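Extracellular solute-binding protein, family 5 (Chelativorans sp., PDB 6WM6) binds EDTA and various other aminopolycarboxylates in the periplasm and probably delivers them to an ABC transporter for uptake into the cell. Local coordinates at residues T32-I36 with T37-S41; L264-E268 with N269-D273; G441-T445 with A446-L450. All coordinates share one frame; numbering follows the deposited sequence.

Contact 1 of 3, residues T32-I36 with T37-S41; sequences TGELI and TTVNS
Leu35 and Thr38 close a type I beta turn near the N-terminal end of the modelled chain, in the loop that leads to strand 49-54. The evidence is threefold: Thr38 N donates to Leu35 O over 2.9 Å, the CA atoms of the two residues lie 5.1 Å apart, and Ile36 and Thr37 have the backbone angles of that turn. A side chain makes a second bond between the same pair. Thr38 OG1 is placed between its own backbone N and carbonyl carbon (chi1 61°), and from there it accepts the Leu35 N-H at 2.9 Å, nearly straight at 163°. A water that donates to Gly33 O lies 2.8 Å from Thr38 OG1 and is hydrogen-bonded to it as well. Replacing Thr38 with alanine removes OG1 and would probably leave the Leu35 N-H without its acceptor and the water without this partner.

Glu34 spans the mouth of the turn. Its CB lies 4.0 Å from Val39 CA, and CG stays near that same atom as the chain runs out extended, crossing the Val39 side chain at about a right angle. CD, still close to Val39 CA, comes 3.7 Å from Asn40 N. At the tip the two oxygens diverge. OE1 lies loosely beside the CG1 methyl of Val39, while OE2 takes the Asn40 N-H at 2.8 Å, which arrives from above the carboxylate plane, 57° out of it. The other methyl of Val39, CG2, packs against Leu35 O. Beyond the loop, Asn40 ND2 bonds to Leu543 O and Ile540 O, and Val39 O is hydrogen-bonded to Arg544 NE, so this stretch is fastened to the chain around 540-544. The exit is held by a hydroxyl: Ser41 OG donates to Thr38 O over 2.7 Å.

Contact 2 of 3, residues L264-E268 with N269-D273; sequences LTALE and NGEVD
Backbone hydrogen bonds dominate where Ala266 and its helical neighbours meet the loop that follows. Ala266 O accepts two N-H groups: Glu271 N at 2.9 Å, lying in the carbonyl plane, and Val272 N at 3.4 Å, a weak bond. Leu267 O takes Gly270 N at 3.1 Å from well above its carbonyl plane, whereas Asn269 N continues the helical pattern by donating to Thr265 O.

Apolar contacts join Val272 to the helix. With CG1 beside the backbone N and anti to the carbonyl carbon (chi1 -57°), Val272 CG2 falls between the two and sits 4.0 Å from Ala266 CB, also meeting Leu267 CB. Ile257 covers Ala266 and Val272, while Ile535 of strand 524-537 packs on Leu267.

Carbon-to-oxygen contacts follow: Leu267 CD1 lies against Asp273 O, and Leu267 CA-H points at Val272 O (CA-O 3.5 Å, 168° at hydrogen).

One charged pair borders the contact: Glu271 runs past Ala266 CB and its OE2 salt-bridges Arg255 NH2.

Gly270, at phi 84°, is where the chain leaves the helix; a CB there would jam against the preceding carbonyl oxygen. Positive phi with the Glu271-Ala266 and Gly270-Leu267 bonds defines a Schellman motif, here ending helix 263-268.

Contact 3 of 3, residues G441-T445 with A446-L450; sequences GPNAT and ADYLL
Thr445 O receives the Tyr448 N-H at 3.1 Å, the one hydrogen bond established between residues 441-445 and 446-450. It is a bent bond, with 141° at the hydrogen, and the donor stands above the carbonyl plane. Leu449 CG packs 3.8 Å from Thr445 O.

The Thr445 side chain lies alongside that of Tyr448, pointing the same way. With OG1 between its own N and carbonyl carbon (chi1 59°), the hydroxyl is turned to the ring, and Thr445 OG1 comes within 3.2 Å of Tyr448 CD2, on an oblique line. CG of Tyr448, beside the backbone N and anti to the carbonyl carbon, turns the ring back toward residues 442-445.

Backbone angles and bonds point to a run of turns. Gly441-Ala444, with Pro442 at the first corner, is a type I turn closed by Ala444 N to Gly441 O at 3.0 Å. Two overlapping ones follow, consistent with type I turns: Thr445-Tyr448, with Ala446 and Asp447 at its corners, and Ala446-Leu449, closed by Leu449 N to Ala446 O at 3.1 Å. All lie in the connection from strand 436-439 to strand 456-462, two strands that each pair parallel with 407-410.

Tyr448 bridges the first turn and the later ones. Pro442 O meets the ring at its edge, in plane, 3.6 Å from Tyr448 CD2. Asn443 approaches by two atoms: Asn443 O lies 3.5 Å from Tyr448 CB, and Asn443 OD1 reaches the CD2-CE2 side of the ring at 3.9 Å from Tyr448 CD2, with amide and ring planes 64° apart. Ala446 and Leu449 both pack on Tyr483, and Leu449 also touches Phe454 and His457. Asn453 fixes the exit of the loop, its ND2 donating to Tyr448 O and its OD1 accepting from Leu450 N.

How the contacts relate
Contacts 1 and 2 are the near pair, with centres 25 Å apart and nearest atoms about 10 Å apart. Strand 49-54 relates them: the loop of contact 1 leads into it, and Val272 and Asp273 of contact 2 rest on or bond to its Thr51. Contact 3 is remote, its centre 39 Å from that of contact 1, on the opposite side of the chain's centre, and 32 Å from that of contact 2. One mixed sheet nevertheless touches all three: Val39 touches Gln299 of strand 296-299, Leu267 touches Ile535 of strand 524-537, and residues 441-450 join strands 436-439 and 456-462. None of the three touches another, and the geometry described assigns none to the ligand pocket.

Contact 1 of 3, residues T32-I36 with T37-S41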
loop_
_atom_site.group_PDB
_atom_site.type_symbol
_atom_site.label_atom_id
_atom_site.label_comp_id
_atom_site.label_asym_id
_atom_site.label_seq_id
_atom_site.Cartn_x
_atom_site.Cartn_y
_atom_site.Cartn_z
ATOM N N THR A 32 -7.956 -27.417 4.061
ATOM C CA THR A 32 -6.545 -27.248 4.360
ATOM C C THR A 32 -6.331 -26.838 5.805
ATOM O O THR A 32 -7.172 -26.173 6.420
ATOM C CB THR A 32 -5.878 -26.225 3.424
ATOM O OG1 THR A 32 -4.498 -26.101 3.740
ATOM C CG2 THR A 32 -6.521 -24.849 3.558
ATOM N N GLY A 33 -5.196 -27.232 6.338
ATOM C CA GLY A 33 -4.746 -26.836 7.645
ATOM C C GLY A 33 -3.926 -25.589 7.701
ATOM O O GLY A 33 -3.500 -25.187 8.772
ATOM N N GLU A 34 -3.664 -24.950 6.553
ATOM C CA GLU A 34 -2.910 -23.721 6.526
ATOM C C GLU A 34 -3.824 -22.525 6.707
ATOM O O GLU A 34 -4.948 -22.521 6.192
ATOM C CB GLU A 34 -2.190 -23.576 5.179
ATOM C CG GLU A 34 -1.105 -24.593 4.995
ATOM C CD GLU A 34 -0.447 -24.499 3.631
ATOM O OE1 GLU A 34 -1.175 -24.266 2.635
ATOM O OE2 GLU A 34 0.782 -24.649 3.572
ATOM N N LEU A 35 -3.394 -21.584 7.511
ATOM C CA LEU A 35 -4.023 -20.283 7.682
ATOM C C LEU A 35 -3.240 -19.270 6.866
ATOM O O LEU A 35 -2.128 -19.547 6.423
ATOM C CB LEU A 35 -4.015 -19.845 9.142
ATOM C CG LEU A 35 -5.046 -20.479 10.099
ATOM C CD1 LEU A 35 -5.052 -21.974 10.030
ATOM C CD2 LEU A 35 -4.739 -19.983 11.516
ATOM N N ILE A 36 -3.794 -18.068 6.708
ATOM C CA ILE A 36 -3.082 -17.060 5.910
ATOM C C ILE A 36 -1.718 -16.756 6.492
ATOM O O ILE A 36 -0.789 -16.428 5.764
ATOM C CB ILE A 36 -3.988 -15.814 5.760
ATOM C CG1 ILE A 36 -3.447 -14.908 4.642
ATOM C CG2 ILE A 36 -4.110 -15.041 7.059
ATOM C CD1 ILE A 36 -3.579 -15.438 3.299
ATOM N N THR A 37 -1.554 -16.911 7.800
ATOM C CA THR A 37 -0.297 -16.644 8.470
ATOM C C THR A 37 0.648 -17.843 8.495
ATOM O O THR A 37 1.829 -17.661 8.877
ATOM C CB THR A 37 -0.598 -16.245 9.928
ATOM O OG1 THR A 37 -1.425 -17.253 10.493
ATOM C CG2 THR A 37 -1.293 -14.890 9.988
ATOM N N THR A 38 0.209 -19.037 8.095
ATOM C CA THR A 38 1.036 -20.239 8.157
ATOM C C THR A 38 1.174 -20.956 6.813
ATOM O O THR A 38 1.801 -22.032 6.772
ATOM C CB THR A 38 0.528 -21.232 9.216
ATOM O OG1 THR A 38 -0.793 -21.643 8.873
ATOM C CG2 THR A 38 0.536 -20.595 10.595
ATOM N N VAL A 39 0.660 -20.388 5.717
ATOM C CA VAL A 39 0.812 -21.014 4.396
ATOM C C VAL A 39 2.303 -21.287 4.154
ATOM O O VAL A 39 3.162 -20.459 4.442
ATOM C CB VAL A 39 0.259 -20.047 3.326
ATOM C CG1 VAL A 39 0.547 -20.610 1.900
ATOM C CG2 VAL A 39 -1.264 -19.833 3.473
ATOM N N ASN A 40 2.604 -22.458 3.613
ATOM C CA ASN A 40 3.955 -22.797 3.189
ATOM C C ASN A 40 4.974 -22.696 4.317
ATOM O O ASN A 40 6.063 -22.144 4.153
ATOM C CB ASN A 40 4.405 -21.947 1.982
ATOM C CG ASN A 40 5.704 -22.443 1.366
ATOM O OD1 ASN A 40 6.054 -23.612 1.501
ATOM N ND2 ASN A 40 6.416 -21.554 0.719
ATOM N N SER A 41 4.656 -23.277 5.459
ATOM C CA SER A 41 5.580 -23.318 6.569
ATOM C C SER A 41 6.462 -24.566 6.487
ATOM O O SER A 41 6.060 -25.608 5.978
ATOM C CB SER A 41 4.810 -23.363 7.891
ATOM O OG SER A 41 4.109 -22.141 8.103
HETATM O O HOH W 1 -1.624 -23.876 10.283
HETATM O O HOH W 2 2.219 -25.223 5.449
#

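Contact 2 of 3, residues L264-E268 with N269-D273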
loop_
_atom_site.group_PDB
_atom_site.type_symbol
_atom_site.label_atom_id
_atom_site.label_comp_id
_atom_site.label_asym_id
_atom_site.label_seq_id
_atom_site.Cartn_x
_atom_site.Cartn_y
_atom_site.Cartn_z
ATOM N N LEU A 264 7.002 -14.175 -15.712
ATOM C CA LEU A 264 6.699 -15.603 -15.697
ATOM C C LEU A 264 7.678 -16.382 -16.572
ATOM O O LEU A 264 8.094 -17.496 -16.220
ATOM C CB LEU A 264 5.249 -15.836 -16.114
ATOM C CG LEU A 264 4.619 -17.179 -15.759
ATOM C CD1 LEU A 264 4.807 -17.588 -14.310
ATOM C CD2 LEU A 264 3.123 -17.103 -16.082
ATOM N N THR A 265 8.093 -15.802 -17.702
ATOM C CA THR A 265 9.100 -16.449 -18.531
ATOM C C THR A 265 10.421 -16.608 -17.780
ATOM O O THR A 265 11.063 -17.664 -17.845
ATOM C CB THR A 265 9.302 -15.654 -19.825
ATOM O OG1 THR A 265 8.090 -15.690 -20.596
ATOM C CG2 THR A 265 10.443 -16.231 -20.652
ATOM N N ALA A 266 10.828 -15.572 -17.044
ATOM C CA ALA A 266 12.062 -15.645 -16.268
ATOM C C ALA A 266 11.982 -16.731 -15.197
ATOM O O ALA A 266 12.980 -17.407 -14.901
ATOM C CB ALA A 266 12.354 -14.283 -15.634
ATOM N N LEU A 267 10.806 -16.897 -14.576
ATOM C CA LEU A 267 10.634 -17.947 -13.575
ATOM C C LEU A 267 10.761 -19.326 -14.220
ATOM O O LEU A 267 11.462 -20.208 -13.697
ATOM C CB LEU A 267 9.277 -17.758 -12.879
ATOM C CG LEU A 267 8.916 -18.767 -11.818
ATOM C CD1 LEU A 267 9.784 -18.693 -10.595
ATOM C CD2 LEU A 267 7.428 -18.560 -11.419
ATOM N N GLU A 268 10.086 -19.525 -15.352
ATOM C CA GLU A 268 10.153 -20.809 -16.043
ATOM C C GLU A 268 11.573 -21.133 -16.486
ATOM O O GLU A 268 11.994 -22.300 -16.435
ATOM C CB GLU A 268 9.214 -20.789 -17.247
ATOM C CG GLU A 268 9.173 -22.109 -18.012
ATOM C CD GLU A 268 8.157 -22.110 -19.140
ATOM O OE1 GLU A 268 7.503 -21.066 -19.360
ATOM O OE2 GLU A 268 8.019 -23.159 -19.808
ATOM N N ASN A 269 12.340 -20.117 -16.889
ATOM C CA ASN A 269 13.700 -20.320 -17.371
ATOM C C ASN A 269 14.721 -20.468 -16.253
ATOM O O ASN A 269 15.902 -20.693 -16.540
ATOM C CB ASN A 269 14.137 -19.140 -18.248
ATOM C CG ASN A 269 13.358 -19.048 -19.541
ATOM O OD1 ASN A 269 12.804 -20.037 -20.021
ATOM N ND2 ASN A 269 13.317 -17.852 -20.119
ATOM N N GLY A 270 14.324 -20.304 -14.986
ATOM C CA GLY A 270 15.250 -20.406 -13.886
ATOM C C GLY A 270 16.038 -19.156 -13.573
ATOM O O GLY A 270 16.897 -19.197 -12.681
ATOM N N GLU A 271 15.761 -18.044 -14.260
ATOM C CA GLU A 271 16.474 -16.798 -14.018
ATOM C C GLU A 271 16.079 -16.181 -12.683
ATOM O O GLU A 271 16.870 -15.463 -12.058
ATOM C CB GLU A 271 16.159 -15.821 -15.149
ATOM C CG GLU A 271 16.838 -14.470 -15.061
ATOM C CD GLU A 271 16.577 -13.611 -16.291
ATOM O OE1 GLU A 271 16.036 -14.145 -17.286
ATOM O OE2 GLU A 271 16.910 -12.408 -16.262
ATOM N N VAL A 272 14.842 -16.420 -12.257
ATOM C CA VAL A 272 14.378 -16.024 -10.936
ATOM C C VAL A 272 13.611 -17.207 -10.376
ATOM O O VAL A 272 13.174 -18.105 -11.111
ATOM C CB VAL A 272 13.484 -14.771 -10.967
ATOM C CG1 VAL A 272 14.203 -13.594 -11.609
ATOM C CG2 VAL A 272 12.166 -15.055 -11.677
ATOM N N ASP A 273 13.441 -17.202 -9.051
ATOM C CA ASP A 273 12.701 -18.241 -8.355
ATOM C C ASP A 273 11.373 -17.779 -7.770
ATOM O O ASP A 273 10.584 -18.634 -7.335
ATOM C CB ASP A 273 13.558 -18.797 -7.213
ATOM C CG ASP A 273 14.939 -19.192 -7.659
ATOM O OD1 ASP A 273 15.038 -20.038 -8.554
ATOM O OD2 ASP A 273 15.915 -18.652 -7.124
#

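Contact 3 of 3, residues G441-T445 with A446-L450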
loop_
_atom_site.group_PDB
_atom_site.type_symbol
_atom_site.label_atom_id
_atom_site.label_comp_id
_atom_site.label_asym_id
_atom_site.label_seq_id
_atom_site.Cartn_x
_atom_site.Cartn_y
_atom_site.Cartn_z
ATOM N N GLY A 441 -1.042 5.884 -20.599
ATOM C CA GLY A 441 0.364 6.202 -20.784
ATOM C C GLY A 441 1.007 6.720 -19.510
ATOM O O GLY A 441 0.366 6.850 -18.464
ATOM N N PRO A 442 2.300 7.044 -19.578
ATOM C CA PRO A 442 3.018 7.445 -18.358
ATOM C C PRO A 442 2.568 8.768 -17.771
ATOM O O PRO A 442 2.825 9.016 -16.587
ATOM C CB PRO A 442 4.483 7.521 -18.820
ATOM C CG PRO A 442 4.378 7.852 -20.279
ATOM C CD PRO A 442 3.164 7.097 -20.775
ATOM N N ASN A 443 1.927 9.636 -18.550
ATOM C CA ASN A 443 1.409 10.889 -18.024
ATOM C C ASN A 443 0.018 10.745 -17.410
ATOM O O ASN A 443 -0.535 11.735 -16.923
ATOM C CB ASN A 443 1.381 11.962 -19.121
ATOM C CG ASN A 443 2.767 12.494 -19.455
ATOM O OD1 ASN A 443 3.584 12.730 -18.566
ATOM N ND2 ASN A 443 3.032 12.682 -20.740
ATOM N N ALA A 444 -0.546 9.534 -17.398
ATOM C CA ALA A 444 -1.875 9.290 -16.855
ATOM C C ALA A 444 -1.829 8.751 -15.435
ATOM O O ALA A 444 -2.762 8.069 -14.995
ATOM C CB ALA A 444 -2.648 8.328 -17.760
ATOM N N THR A 445 -0.775 9.050 -14.692
ATOM C CA THR A 445 -0.660 8.626 -13.308
ATOM C C THR A 445 -1.332 9.631 -12.379
ATOM O O THR A 445 -1.637 10.768 -12.753
ATOM C CB THR A 445 0.806 8.506 -12.911
ATOM O OG1 THR A 445 1.434 9.780 -13.094
ATOM C CG2 THR A 445 1.517 7.449 -13.757
ATOM N N ALA A 446 -1.598 9.180 -11.153
ATOM C CA ALA A 446 -2.206 10.058 -10.160
ATOM C C ALA A 446 -1.343 11.289 -9.891
ATOM O O ALA A 446 -1.874 12.398 -9.740
ATOM C CB ALA A 446 -2.439 9.273 -8.869
ATOM N N ASP A 447 -0.019 11.114 -9.831
ATOM C CA ASP A 447 0.884 12.234 -9.571
ATOM C C ASP A 447 0.695 13.360 -10.581
ATOM O O ASP A 447 0.940 14.542 -10.263
ATOM C CB ASP A 447 2.339 11.756 -9.654
ATOM C CG ASP A 447 2.859 11.211 -8.339
ATOM O OD1 ASP A 447 2.132 11.282 -7.325
ATOM O OD2 ASP A 447 4.008 10.713 -8.325
ATOM N N TYR A 448 0.302 13.026 -11.803
ATOM C CA TYR A 448 0.199 14.007 -12.879
ATOM C C TYR A 448 -1.231 14.516 -13.085
ATOM O O TYR A 448 -1.456 15.330 -13.987
ATOM C CB TYR A 448 0.748 13.422 -14.172
ATOM C CG TYR A 448 2.251 13.174 -14.125
ATOM C CD1 TYR A 448 3.086 14.013 -13.399
ATOM C CD2 TYR A 448 2.823 12.102 -14.797
ATOM C CE1 TYR A 448 4.451 13.800 -13.345
ATOM C CE2 TYR A 448 4.192 11.878 -14.748
ATOM C CZ TYR A 448 4.997 12.734 -14.019
ATOM O OH TYR A 448 6.355 12.528 -13.961
ATOM N N LEU A 449 -2.188 14.100 -12.261
ATOM C CA LEU A 449 -3.537 14.639 -12.382
ATOM C C LEU A 449 -3.538 16.136 -12.105
ATOM O O LEU A 449 -2.827 16.632 -11.219
ATOM C CB LEU A 449 -4.489 13.949 -11.400
ATOM C CG LEU A 449 -4.832 12.495 -11.687
ATOM C CD1 LEU A 449 -5.546 11.874 -10.490
ATOM C CD2 LEU A 449 -5.680 12.367 -12.940
ATOM N N LEU A 450 -4.363 16.860 -12.855
ATOM C CA LEU A 450 -4.590 18.285 -12.670
ATOM C C LEU A 450 -6.093 18.541 -12.683
ATOM O O LEU A 450 -6.851 17.815 -13.332
ATOM C CB LEU A 450 -3.971 19.100 -13.805
ATOM C CG LEU A 450 -2.466 18.935 -13.994
ATOM C CD1 LEU A 450 -2.066 19.528 -15.341
ATOM C CD2 LEU A 450 -1.700 19.588 -12.869
#